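Local coordinates for polar amino acid ABC uptake transporter substrate binding protein (Streptococcus thermophilus LMG 18311, PDB 3HV1) that probably binds polar amino acids outside the cell and delivers them to an ABC transporter for uptake, at residues T9-I23 / A215-N227. Numbering follows the deposited sequence.
Sequences TQKDQWQTYTKEKKI and ARKVDKTLIKKIN
Asp219 and Asp12 each accept hydrogen bonds from the opposite segment where helix 14-20 and helix 220-236 begin. Asp219, at the N-cap position of its own helix, makes no capping bond there and reaches across instead: its OD1 accepts Gln13 N at 2.9 Å, nearly along the C-O bond, while OD2 takes the Tyr17 hydroxyl (OH to OD2, 2.8 Å), 30° out of the carboxylate plane. In return Asp12 OD2 accepts from Thr221 OG1 (2.6 Å) and Thr221 N, which come from opposite faces of its plane, and its OD1 closes an Asx turn on Trp14 N. Packing is tight beneath: Leu222 sets CD1 against Ile23 CD1 (3.6 Å) and CD2 beside Tyr17, close to Leu83 and Phe55. Farther out, Trp14 lays its indole crosswise to Lys225, whose CG sits 3.4 Å from the six-membered ring centroid in a CH-pi contact. Toward solvent, exposed Gln10 and Lys11, with Thr9, offer Val218 mainly backbone carbonyls. Arg216, held by Leu76 O and Asp82, shares through NE a water with Gln13 NE2 and Asp219 OD2. Reciprocal carboxylate bonds thus tie the N-terminal helix to a late helix of this periplasmic-binding-protein fold; their donors, and a water bridging both OD1 atoms (weakly at Asp12), probably offset the carboxylates' mutual repulsion.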
loop_
_atom_site.group_PDB
_atom_site.type_symbol
_atom_site.label_atom_id
_atom_site.label_comp_id
_atom_site.label_asym_id
_atom_site.label_seq_id
_atom_site.Cartn_x
_atom_site.Cartn_y
_atom_site.Cartn_z
ATOM N N THR A 9 1.204 -25.442 12.624
ATOM C CA THR A 9 1.926 -24.500 11.782
ATOM C C THR A 9 1.457 -24.577 10.328
ATOM O O THR A 9 1.628 -23.631 9.554
ATOM C CB THR A 9 3.441 -24.792 11.839
ATOM O OG1 THR A 9 3.918 -24.564 13.171
ATOM C CG2 THR A 9 4.207 -23.902 10.870
ATOM N N GLN A 10 0.855 -25.707 9.973
ATOM C CA GLN A 10 0.382 -25.947 8.615
ATOM C C GLN A 10 -0.968 -25.336 8.273
ATOM O O GLN A 10 -1.337 -25.290 7.103
ATOM C CB GLN A 10 0.309 -27.455 8.347
ATOM C CG GLN A 10 1.650 -28.161 8.348
ATOM C CD GLN A 10 2.426 -27.918 7.075
ATOM O OE1 GLN A 10 2.682 -26.773 6.699
ATOM N NE2 GLN A 10 2.805 -28.998 6.399
ATOM N N LYS A 11 -1.714 -24.872 9.268
ATOM C CA LYS A 11 -3.019 -24.313 8.951
ATOM C C LYS A 11 -3.403 -23.008 9.624
ATOM O O LYS A 11 -2.674 -22.468 10.458
ATOM C CB LYS A 11 -4.105 -25.355 9.211
ATOM C CG LYS A 11 -4.011 -26.046 10.558
ATOM C CD LYS A 11 -5.234 -26.923 10.797
ATOM C CE LYS A 11 -6.518 -26.091 10.791
ATOM N NZ LYS A 11 -7.750 -26.916 10.975
ATOM N N ASP A 12 -4.565 -22.510 9.222
ATOM C CA ASP A 12 -5.126 -21.271 9.735
ATOM C C ASP A 12 -5.610 -21.529 11.156
ATOM O O ASP A 12 -6.636 -22.179 11.365
ATOM C CB ASP A 12 -6.296 -20.843 8.853
ATOM C CG ASP A 12 -6.826 -19.474 9.209
ATOM O OD1 ASP A 12 -7.048 -19.212 10.412
ATOM O OD2 ASP A 12 -7.030 -18.662 8.281
ATOM N N GLN A 13 -4.879 -21.005 12.132
ATOM C CA GLN A 13 -5.226 -21.226 13.528
ATOM C C GLN A 13 -6.065 -20.158 14.214
ATOM O O GLN A 13 -6.095 -20.108 15.442
ATOM C CB GLN A 13 -3.958 -21.437 14.352
ATOM C CG GLN A 13 -3.128 -22.640 13.964
ATOM C CD GLN A 13 -2.019 -22.891 14.959
ATOM O OE1 GLN A 13 -2.262 -23.368 16.062
ATOM N NE2 GLN A 13 -0.796 -22.548 14.582
ATOM N N TRP A 14 -6.753 -19.306 13.463
ATOM C CA TRP A 14 -7.549 -18.277 14.127
ATOM C C TRP A 14 -8.478 -18.915 15.153
ATOM O O TRP A 14 -8.670 -18.386 16.247
ATOM C CB TRP A 14 -8.358 -17.449 13.123
ATOM C CG TRP A 14 -9.153 -16.362 13.798
ATOM C CD1 TRP A 14 -10.512 -16.283 13.899
ATOM C CD2 TRP A 14 -8.632 -15.232 14.516
ATOM N NE1 TRP A 14 -10.871 -15.182 14.633
ATOM C CE2 TRP A 14 -9.740 -14.516 15.027
ATOM C CE3 TRP A 14 -7.338 -14.758 14.781
ATOM C CZ2 TRP A 14 -9.595 -13.347 15.791
ATOM C CZ3 TRP A 14 -7.192 -13.592 15.542
ATOM C CH2 TRP A 14 -8.318 -12.904 16.036
ATOM N N GLN A 15 -9.044 -20.064 14.797
ATOM C CA GLN A 15 -9.941 -20.787 15.692
ATOM C C GLN A 15 -9.255 -21.180 16.990
ATOM O O GLN A 15 -9.853 -21.124 18.062
ATOM C CB GLN A 15 -10.469 -22.041 14.998
ATOM C CG GLN A 15 -11.776 -21.816 14.280
ATOM C CD GLN A 15 -12.924 -21.649 15.251
ATOM O OE1 GLN A 15 -13.289 -22.590 15.960
ATOM N NE2 GLN A 15 -13.492 -20.449 15.302
ATOM N N THR A 16 -7.995 -21.579 16.886
ATOM C CA THR A 16 -7.233 -21.978 18.056
ATOM C C THR A 16 -6.870 -20.768 18.914
ATOM O O THR A 16 -7.051 -20.789 20.131
ATOM C CB THR A 16 -5.960 -22.739 17.635
ATOM O OG1 THR A 16 -6.338 -23.986 17.035
ATOM C CG2 THR A 16 -5.068 -23.011 18.828
ATOM N N TYR A 17 -6.381 -19.705 18.285
ATOM C CA TYR A 17 -6.012 -18.506 19.031
ATOM C C TYR A 17 -7.176 -17.982 19.862
ATOM O O TYR A 17 -7.010 -17.653 21.027
ATOM C CB TYR A 17 -5.527 -17.403 18.087
ATOM C CG TYR A 17 -4.363 -17.797 17.211
ATOM C CD1 TYR A 17 -3.243 -18.437 17.743
ATOM C CD2 TYR A 17 -4.371 -17.510 15.850
ATOM C CE1 TYR A 17 -2.154 -18.782 16.927
ATOM C CE2 TYR A 17 -3.298 -17.849 15.035
ATOM C CZ TYR A 17 -2.196 -18.482 15.576
ATOM O OH TYR A 17 -1.137 -18.799 14.758
ATOM N N THR A 18 -8.354 -17.891 19.259
ATOM C CA THR A 18 -9.523 -17.401 19.973
ATOM C C THR A 18 -9.950 -18.403 21.037
ATOM O O THR A 18 -10.323 -18.021 22.144
ATOM C CB THR A 18 -10.702 -17.186 19.031
ATOM O OG1 THR A 18 -10.928 -18.386 18.281
ATOM C CG2 THR A 18 -10.427 -16.034 18.085
ATOM N N LYS A 19 -9.897 -19.686 20.693
ATOM C CA LYS A 19 -10.285 -20.736 21.626
ATOM C C LYS A 19 -9.354 -20.786 22.831
ATOM O O LYS A 19 -9.816 -20.753 23.967
ATOM C CB LYS A 19 -10.307 -22.103 20.927
ATOM C CG LYS A 19 -10.237 -23.310 21.878
ATOM C CD LYS A 19 -11.282 -23.233 22.988
ATOM C CE LYS A 19 -11.088 -24.349 24.018
ATOM N NZ LYS A 19 -11.989 -24.199 25.204
ATOM N N GLU A 20 -8.050 -20.872 22.584
ATOM C CA GLU A 20 -7.078 -20.926 23.671
ATOM C C GLU A 20 -6.885 -19.542 24.270
ATOM O O GLU A 20 -6.239 -19.391 25.307
ATOM C CB GLU A 20 -5.721 -21.437 23.178
ATOM C CG GLU A 20 -5.775 -22.692 22.332
ATOM C CD GLU A 20 -4.397 -23.281 22.087
ATOM O OE1 GLU A 20 -3.419 -22.507 22.000
ATOM O OE2 GLU A 20 -4.289 -24.521 21.971
ATOM N N LYS A 21 -7.435 -18.534 23.601
ATOM C CA LYS A 21 -7.323 -17.150 24.056
ATOM C C LYS A 21 -5.859 -16.799 24.269
ATOM O O LYS A 21 -5.499 -16.161 25.252
ATOM C CB LYS A 21 -8.092 -16.957 25.361
ATOM C CG LYS A 21 -9.591 -17.175 25.238
ATOM C CD LYS A 21 -10.279 -16.952 26.576
ATOM C CE LYS A 21 -11.776 -17.183 26.469
ATOM N NZ LYS A 21 -12.422 -17.116 27.808
ATOM N N LYS A 22 -5.022 -17.218 23.327
ATOM C CA LYS A 22 -3.592 -16.970 23.414
ATOM C C LYS A 22 -2.924 -16.951 22.054
ATOM O O LYS A 22 -3.327 -17.662 21.133
ATOM C CB LYS A 22 -2.895 -18.064 24.231
ATOM C CG LYS A 22 -3.238 -18.152 25.695
ATOM C CD LYS A 22 -2.358 -19.232 26.336
ATOM C CE LYS A 22 -2.629 -19.406 27.820
ATOM N NZ LYS A 22 -1.727 -20.444 28.407
ATOM N N ILE A 23 -1.874 -16.149 21.953
ATOM C CA ILE A 23 -1.086 -16.052 20.739
ATOM C C ILE A 23 0.295 -15.650 21.225
ATOM O O ILE A 23 0.408 -14.897 22.186
ATOM C CB ILE A 23 -1.648 -14.989 19.783
ATOM C CG1 ILE A 23 -0.898 -15.057 18.453
ATOM C CG2 ILE A 23 -1.533 -13.594 20.425
ATOM C CD1 ILE A 23 -1.706 -14.558 17.267
ATOM N N ALA A 215 3.299 -12.961 9.796
ATOM C CA ALA A 215 2.708 -14.191 10.323
ATOM C C ALA A 215 2.890 -15.288 9.288
ATOM O O ALA A 215 3.233 -15.010 8.137
ATOM C CB ALA A 215 1.222 -13.993 10.594
ATOM N N ARG A 216 2.670 -16.534 9.689
ATOM C CA ARG A 216 2.798 -17.630 8.738
ATOM C C ARG A 216 1.817 -17.363 7.593
ATOM O O ARG A 216 0.723 -16.844 7.814
ATOM C CB ARG A 216 2.503 -18.969 9.423
ATOM C CG ARG A 216 3.680 -19.484 10.264
ATOM C CD ARG A 216 3.351 -20.801 10.950
ATOM N NE ARG A 216 2.331 -20.645 11.980
ATOM C CZ ARG A 216 2.568 -20.230 13.222
ATOM N NH1 ARG A 216 3.801 -19.926 13.606
ATOM N NH2 ARG A 216 1.566 -20.115 14.078
ATOM N N LYS A 217 2.214 -17.698 6.369
ATOM C CA LYS A 217 1.358 -17.460 5.209
ATOM C C LYS A 217 -0.016 -18.113 5.306
ATOM O O LYS A 217 -0.988 -17.608 4.738
ATOM C CB LYS A 217 2.060 -17.936 3.934
ATOM C CG LYS A 217 3.319 -17.170 3.608
ATOM C CD LYS A 217 3.893 -17.606 2.272
ATOM C CE LYS A 217 4.871 -16.586 1.752
ATOM N NZ LYS A 217 4.189 -15.282 1.506
ATOM N N VAL A 218 -0.096 -19.235 6.021
ATOM C CA VAL A 218 -1.358 -19.955 6.187
ATOM C C VAL A 218 -2.349 -19.234 7.103
ATOM O O VAL A 218 -3.555 -19.452 7.011
ATOM C CB VAL A 218 -1.122 -21.372 6.762
ATOM C CG1 VAL A 218 -0.399 -22.234 5.740
ATOM C CG2 VAL A 218 -0.306 -21.285 8.059
ATOM N N ASP A 219 -1.841 -18.378 7.983
ATOM C CA ASP A 219 -2.694 -17.640 8.916
ATOM C C ASP A 219 -3.361 -16.414 8.296
ATOM O O ASP A 219 -3.275 -15.304 8.830
ATOM C CB ASP A 219 -1.892 -17.208 10.147
ATOM C CG ASP A 219 -1.987 -18.204 11.282
ATOM O OD1 ASP A 219 -3.078 -18.775 11.472
ATOM O OD2 ASP A 219 -0.984 -18.398 12.002
ATOM N N LYS A 220 -4.047 -16.630 7.180
ATOM C CA LYS A 220 -4.739 -15.571 6.461
ATOM C C LYS A 220 -5.734 -14.800 7.320
ATOM O O LYS A 220 -5.835 -13.575 7.214
ATOM C CB LYS A 220 -5.476 -16.165 5.262
ATOM C CG LYS A 220 -4.574 -16.888 4.280
ATOM C CD LYS A 220 -3.507 -15.958 3.727
ATOM C CE LYS A 220 -2.732 -16.627 2.609
ATOM N NZ LYS A 220 -3.624 -16.961 1.466
ATOM N N THR A 221 -6.477 -15.517 8.160
ATOM C CA THR A 221 -7.483 -14.891 9.007
ATOM C C THR A 221 -6.869 -14.010 10.078
ATOM O O THR A 221 -7.383 -12.933 10.376
ATOM C CB THR A 221 -8.367 -15.945 9.692
ATOM O OG1 THR A 221 -8.868 -16.858 8.707
ATOM C CG2 THR A 221 -9.542 -15.276 10.391
ATOM N N LEU A 222 -5.773 -14.480 10.663
ATOM C CA LEU A 222 -5.088 -13.728 11.702
ATOM C C LEU A 222 -4.643 -12.377 11.151
ATOM O O LEU A 222 -4.788 -11.353 11.813
ATOM C CB LEU A 222 -3.875 -14.514 12.189
ATOM C CG LEU A 222 -2.910 -13.789 13.114
ATOM C CD1 LEU A 222 -3.588 -13.410 14.431
ATOM C CD2 LEU A 222 -1.722 -14.696 13.359
ATOM N N ILE A 223 -4.096 -12.382 9.941
ATOM C CA ILE A 223 -3.643 -11.141 9.306
ATOM C C ILE A 223 -4.811 -10.158 9.150
ATOM O O ILE A 223 -4.681 -8.975 9.458
ATOM C CB ILE A 223 -3.021 -11.422 7.910
ATOM C CG1 ILE A 223 -1.702 -12.189 8.068
ATOM C CG2 ILE A 223 -2.817 -10.116 7.143
ATOM C CD1 ILE A 223 -0.631 -11.447 8.872
ATOM N N LYS A 224 -5.953 -10.655 8.684
ATOM C CA LYS A 224 -7.136 -9.811 8.498
ATOM C C LYS A 224 -7.644 -9.242 9.815
ATOM O O LYS A 224 -8.059 -8.087 9.885
ATOM C CB LYS A 224 -8.265 -10.609 7.840
ATOM C CG LYS A 224 -7.979 -11.021 6.409
ATOM C CD LYS A 224 -9.169 -11.746 5.793
ATOM C CE LYS A 224 -8.884 -12.128 4.344
ATOM N NZ LYS A 224 -10.053 -12.781 3.672
ATOM N N LYS A 225 -7.612 -10.070 10.855
ATOM C CA LYS A 225 -8.070 -9.673 12.178
ATOM C C LYS A 225 -7.164 -8.599 12.758
ATOM O O LYS A 225 -7.611 -7.750 13.526
ATOM C CB LYS A 225 -8.119 -10.888 13.107
ATOM C CG LYS A 225 -9.140 -11.943 12.692
ATOM C CD LYS A 225 -10.564 -11.405 12.766
ATOM C CE LYS A 225 -11.558 -12.442 12.269
ATOM N NZ LYS A 225 -12.964 -11.956 12.371
ATOM N N ILE A 226 -5.888 -8.628 12.398
ATOM C CA ILE A 226 -4.994 -7.599 12.901
ATOM C C ILE A 226 -5.299 -6.302 12.153
ATOM O O ILE A 226 -5.468 -5.252 12.778
ATOM C CB ILE A 226 -3.522 -8.003 12.728
ATOM C CG1 ILE A 226 -3.216 -9.199 13.645
ATOM C CG2 ILE A 226 -2.618 -6.823 13.072
ATOM C CD1 ILE A 226 -1.863 -9.848 13.393
ATOM N N ASN A 227 -5.387 -6.372 10.825
ATOM C CA ASN A 227 -5.700 -5.186 10.020
ATOM C C ASN A 227 -6.974 -4.514 10.526
ATOM O O ASN A 227 -7.038 -3.293 10.642
ATOM C CB ASN A 227 -5.892 -5.558 8.545
ATOM C CG ASN A 227 -4.602 -5.939 7.870
ATOM O OD1 ASN A 227 -3.533 -5.443 8.229
ATOM N ND2 ASN A 227 -4.689 -6.806 6.871
HETATM O O HOH W 1 -0.433 -21.436 11.920
HETATM O O HOH W 2 -5.264 -17.201 10.879
#